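Local coordinates for 16S rRNA processing protein (Pseudomonas aeruginosa, PDB 2F1L), which assists the late assembly of the 30S ribosomal subunit and is needed for efficient processing of 16S rRNA, at the interface of chains A and B. Residues are numbered along the deposited sequence; one frame, centred on the assembly and turned at random. Chains: chain A/B, 16S rRNA processing protein.

The interface of chains A and B. Residues chain A 143, 163, 165, 167-168, 183; chain B 143, 163, 165, 167-168.
Loops of the PRC-barrel domain of RimM, at the end of strand 160-163 and around residue 143, meet their own copies across a two-fold axis; whether this pairing exists outside the crystal the structure alone does not show. It illustrates how a two-fold axis brings like groups face to face where it passes, while unlike groups pair in twins away from it. At the centre A:Gln167 and B:Gln167 reach toward each other across the axis, tip to tip, CG anti to the backbone N (chi1 -174°) and the chain straight beyond it, so that their terminal amides stack nearly parallel, planes 9° apart. Between the amide carbons, CD of A:Gln167 and CD of B:Gln167, the distance is 3.6 Å. Water holds the outer edge of this stack: one molecule lies 2.8 Å from the amide oxygen OE1 of A:Gln167 and 3.2 Å from the main-chain O of B:Gln167, and its twin joins the same groups with the chains exchanged, which should limit rotation of both amides. At the other corner of each amide, NE2 of A:Gln167 rests against the ring carbon CG of B:Pro163 at 3.5 Å, the side chain crossing the proline at about a right angle. Flanking the stack, the six-membered-ring edge of A:Trp183 abuts the B:Gln167 amide, CZ3 to CD 4.0 Å, the two planes steeply inclined, with a twin contact when the chains are exchanged. Farther along the axis A:Asn143 and B:Asn143 meet tip to tip with amides turned 79° apart. OD1 of A:Asn143 and OD1 of B:Asn143 are 2.8 Å apart, a clash of two acceptors as modelled; exchanging O and N in one amide would offer a donor, so the assigned orientation is doubtful. In the model ND2 of A:Asn143 instead faces CB and the methyl CG2 of B:Thr165, each at 3.8 Å.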
loop_
_atom_site.group_PDB
_atom_site.type_symbol
_atom_site.label_atom_id
_atom_site.label_comp_id
_atom_site.label_asym_id
_atom_site.label_seq_id
_atom_site.Cartn_x
_atom_site.Cartn_y
_atom_site.Cartn_z
ATOM N N ASN A 143 5.140 -6.107 -1.080
ATOM C CA ASN A 143 5.815 -5.077 -0.305
ATOM C C ASN A 143 6.489 -5.658 0.909
ATOM O O ASN A 143 6.008 -6.620 1.490
ATOM C CB ASN A 143 4.788 -4.051 0.145
ATOM C CG ASN A 143 3.965 -3.611 -0.985
ATOM O OD1 ASN A 143 4.526 -2.969 -1.884
ATOM N ND2 ASN A 143 2.657 -4.061 -1.057
ATOM N N PRO A 163 2.838 -2.238 6.184
ATOM C CA PRO A 163 3.418 -2.344 4.844
ATOM C C PRO A 163 4.320 -1.158 4.548
ATOM O O PRO A 163 3.982 -0.006 4.877
ATOM C CB PRO A 163 2.193 -2.318 3.951
ATOM C CG PRO A 163 1.233 -1.440 4.691
ATOM C CD PRO A 163 1.436 -1.781 6.154
ATOM N N THR A 165 4.970 1.009 2.211
ATOM C CA THR A 165 4.468 1.672 1.005
ATOM C C THR A 165 4.092 3.098 1.394
ATOM O O THR A 165 3.904 3.392 2.576
ATOM C CB THR A 165 3.177 1.041 0.510
ATOM O OG1 THR A 165 2.142 1.235 1.494
ATOM C CG2 THR A 165 3.364 -0.431 0.269
ATOM N N GLN A 167 1.230 4.622 0.858
ATOM C CA GLN A 167 -0.075 4.732 1.436
ATOM C C GLN A 167 0.039 4.705 2.946
ATOM O O GLN A 167 -0.858 5.228 3.672
ATOM C CB GLN A 167 -0.980 3.585 0.949
ATOM C CG GLN A 167 -2.427 3.727 1.405
ATOM C CD GLN A 167 -3.383 2.720 0.794
ATOM O OE1 GLN A 167 -4.545 2.691 1.179
ATOM N NE2 GLN A 167 -2.923 1.914 -0.159
ATOM N N CYS A 168 1.126 4.074 3.414
ATOM C CA CYS A 168 1.387 3.895 4.836
ATOM C C CYS A 168 2.491 4.808 5.402
ATOM O O CYS A 168 2.297 5.527 6.411
ATOM C CB CYS A 168 1.761 2.453 5.126
ATOM S SG CYS A 168 2.069 2.193 6.897
ATOM N N TRP A 183 -1.837 4.812 9.679
ATOM C CA TRP A 183 -2.171 3.457 10.087
ATOM C C TRP A 183 -3.170 3.511 11.233
ATOM O O TRP A 183 -3.068 4.349 12.110
ATOM C CB TRP A 183 -0.922 2.671 10.517
ATOM C CG TRP A 183 -1.169 1.189 10.526
ATOM C CD1 TRP A 183 -1.324 0.395 11.610
ATOM C CD2 TRP A 183 -1.349 0.347 9.381
ATOM N NE1 TRP A 183 -1.558 -0.892 11.215
ATOM C CE2 TRP A 183 -1.595 -0.938 9.849
ATOM C CE3 TRP A 183 -1.307 0.566 7.997
ATOM C CZ2 TRP A 183 -1.793 -2.004 9.003
ATOM C CZ3 TRP A 183 -1.492 -0.476 7.164
ATOM C CH2 TRP A 183 -1.730 -1.762 7.662
ATOM N N ASN B 143 5.249 1.077 -6.014
ATOM C CA ASN B 143 4.159 0.248 -6.506
ATOM C C ASN B 143 3.634 0.756 -7.821
ATOM O O ASN B 143 3.630 1.954 -8.071
ATOM C CB ASN B 143 3.033 0.265 -5.485
ATOM C CG ASN B 143 3.546 -0.025 -4.143
ATOM O OD1 ASN B 143 4.001 -1.159 -3.938
ATOM N ND2 ASN B 143 3.629 1.017 -3.234
ATOM N N PRO B 163 -3.192 2.410 -5.942
ATOM C CA PRO B 163 -1.954 1.635 -5.845
ATOM C C PRO B 163 -2.232 0.147 -5.974
ATOM O O PRO B 163 -3.211 -0.367 -5.403
ATOM C CB PRO B 163 -1.466 1.967 -4.446
ATOM C CG PRO B 163 -2.729 2.165 -3.669
ATOM C CD PRO B 163 -3.675 2.865 -4.625
ATOM N N THR B 165 -1.474 -2.701 -4.597
ATOM C CA THR B 165 -0.973 -3.364 -3.392
ATOM C C THR B 165 -2.163 -4.032 -2.711
ATOM O O THR B 165 -3.312 -3.678 -2.979
ATOM C CB THR B 165 -0.443 -2.365 -2.377
ATOM O OG1 THR B 165 -1.525 -1.533 -1.914
ATOM C CG2 THR B 165 0.622 -1.498 -2.990
ATOM N N GLN B 167 -3.105 -3.715 0.421
ATOM C CA GLN B 167 -3.861 -2.827 1.252
ATOM C C GLN B 167 -5.037 -2.285 0.467
ATOM O O GLN B 167 -6.076 -1.871 1.063
ATOM C CB GLN B 167 -2.976 -1.670 1.752
ATOM C CG GLN B 167 -3.677 -0.772 2.763
ATOM C CD GLN B 167 -2.782 0.264 3.415
ATOM O OE1 GLN B 167 -3.279 1.096 4.164
ATOM N NE2 GLN B 167 -1.477 0.216 3.163
ATOM N N CYS B 168 -4.862 -2.265 -0.863
ATOM C CA CYS B 168 -5.857 -1.731 -1.784
ATOM C C CYS B 168 -6.637 -2.801 -2.572
ATOM O O CYS B 168 -7.891 -2.819 -2.592
ATOM C CB CYS B 168 -5.203 -0.786 -2.776
ATOM S SG CYS B 168 -6.423 -0.085 -3.925
HETATM O O HOH W 1 -2.418 3.326 5.699
HETATM O O HOH W 2 -6.896 1.183 0.660
#